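Local coordinates for protein transcriptional regulator (Vibrio virus VP882, PDB 7DWM) that binds the small molecule 3,5-dimethylpyrazin-2-ol in a PAS-type pocket and probably binds DNA through a LuxR-type helix-turn-helix to regulate transcription, at residues T128-A131 with G132-R136. Sequence-based numbering, arbitrary orientation.
Sequences TDTA and GRIER
Thr130 and Ile134 meet one turn apart on the helix 127-139, and this is the tighter side of the contact. CD1 of Ile134 turns back toward the start of the helix and lies 3.8 Å from Thr130 CB. Behind the two side chains the backbone is bonded in i to i+4 fashion: Ile134 N donates to Thr130 O at 2.9 Å and nearly straight, with an N-H...O angle of 172°. Thr130 is buried; with chi1 at 67° its OG1 lies between the backbone N and the carbonyl carbon and bonds back to the carbonyl of Asp126, which leaves CG2 anti to the carbonyl carbon. CG2 passes at a slant to the Arg133 side chain and comes within 3.4 Å of its NH1.

The charged side is looser. Asp129 and Arg133 point the same way, and Arg133 N reaches Asp129 O at 3.1 Å, but their carboxylate and guanidinium planes are 45° apart and the salt bridge from OD2 to NH1 is long, 3.9 Å. OD1 of Asp129 accepts a weak bond from the N of Thr130. Farther round, Ala131 and Gly132 form an exposed surface.

The helix follows directly on strand 119-126 of the antiparallel sheet. Ile89 of the second subunit packs on Thr130, and Leu237 of that subunit on Arg133 and Ile134, while Glu135 OE1 bonds to Ser222 of its own chain, beyond helix 208-217.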
loop_
_atom_site.group_PDB
_atom_site.type_symbol
_atom_site.label_atom_id
_atom_site.label_comp_id
_atom_site.label_asym_id
_atom_site.label_seq_id
_atom_site.Cartn_x
_atom_site.Cartn_y
_atom_site.Cartn_z
ATOM N N THR A 128 2.742 11.308 2.626
ATOM C CA THR A 128 2.078 12.570 2.297
ATOM C C THR A 128 2.251 12.958 0.829
ATOM O O THR A 128 1.266 13.181 0.115
ATOM C CB THR A 128 2.620 13.679 3.201
ATOM O OG1 THR A 128 4.007 13.889 2.909
ATOM C CG2 THR A 128 2.481 13.293 4.664
ATOM N N ASP A 129 3.496 13.060 0.358
ATOM C CA ASP A 129 3.737 13.472 -1.026
ATOM C C ASP A 129 3.415 12.354 -2.014
ATOM O O ASP A 129 2.799 12.585 -3.072
ATOM C CB ASP A 129 5.185 13.941 -1.190
ATOM C CG ASP A 129 6.193 12.858 -0.853
ATOM O OD1 ASP A 129 5.870 11.984 -0.020
ATOM O OD2 ASP A 129 7.305 12.882 -1.422
ATOM N N THR A 130 3.830 11.133 -1.685
ATOM C CA THR A 130 3.667 10.031 -2.615
ATOM C C THR A 130 2.212 9.625 -2.774
ATOM O O THR A 130 1.855 9.087 -3.821
ATOM C CB THR A 130 4.502 8.833 -2.164
ATOM O OG1 THR A 130 3.976 8.315 -0.937
ATOM C CG2 THR A 130 5.952 9.247 -1.956
ATOM N N ALA A 131 1.353 9.924 -1.799
ATOM C CA ALA A 131 -0.071 9.677 -1.987
ATOM C C ALA A 131 -0.599 10.455 -3.185
ATOM O O ALA A 131 -1.228 9.883 -4.081
ATOM C CB ALA A 131 -0.838 10.045 -0.714
ATOM N N GLY A 132 -0.303 11.755 -3.245
ATOM C CA GLY A 132 -0.722 12.544 -4.392
ATOM C C GLY A 132 -0.042 12.127 -5.684
ATOM O O GLY A 132 -0.682 12.075 -6.745
ATOM N N ARG A 133 1.254 11.796 -5.618
ATOM C CA ARG A 133 1.949 11.392 -6.842
ATOM C C ARG A 133 1.357 10.108 -7.427
ATOM O O ARG A 133 1.001 10.052 -8.620
ATOM C CB ARG A 133 3.447 11.229 -6.566
ATOM C CG ARG A 133 4.155 12.531 -6.210
ATOM C CD ARG A 133 5.487 12.302 -5.500
ATOM N NE ARG A 133 6.463 11.615 -6.342
ATOM C CZ ARG A 133 7.441 10.846 -5.873
ATOM N NH1 ARG A 133 7.578 10.672 -4.565
ATOM N NH2 ARG A 133 8.286 10.257 -6.709
ATOM N N ILE A 134 1.195 9.074 -6.595
ATOM C CA ILE A 134 0.607 7.825 -7.071
ATOM C C ILE A 134 -0.867 8.024 -7.435
ATOM O O ILE A 134 -1.391 7.318 -8.296
ATOM C CB ILE A 134 0.791 6.673 -6.058
ATOM C CG1 ILE A 134 2.261 6.265 -5.892
ATOM C CG2 ILE A 134 0.038 5.444 -6.496
ATOM C CD1 ILE A 134 2.745 6.297 -4.462
ATOM N N GLU A 135 -1.559 8.983 -6.810
ATOM C CA GLU A 135 -2.961 9.168 -7.173
ATOM C C GLU A 135 -3.101 9.742 -8.575
ATOM O O GLU A 135 -3.946 9.282 -9.358
ATOM C CB GLU A 135 -3.657 10.079 -6.167
ATOM C CG GLU A 135 -5.119 10.300 -6.499
ATOM C CD GLU A 135 -5.561 11.730 -6.277
ATOM O OE1 GLU A 135 -6.610 11.933 -5.638
ATOM O OE2 GLU A 135 -4.865 12.653 -6.746
ATOM N N ARG A 136 -2.279 10.737 -8.920
ATOM C CA ARG A 136 -2.335 11.264 -10.279
ATOM C C ARG A 136 -1.897 10.200 -11.287
ATOM O O ARG A 136 -2.501 10.066 -12.360
ATOM C CB ARG A 136 -1.509 12.545 -10.395
ATOM C CG ARG A 136 -0.024 12.348 -10.387
ATOM C CD ARG A 136 0.693 13.413 -11.217
ATOM N NE ARG A 136 0.679 13.138 -12.654
ATOM C CZ ARG A 136 1.233 12.073 -13.230
ATOM N NH1 ARG A 136 1.163 11.928 -14.543
ATOM N NH2 ARG A 136 1.860 11.155 -12.506
#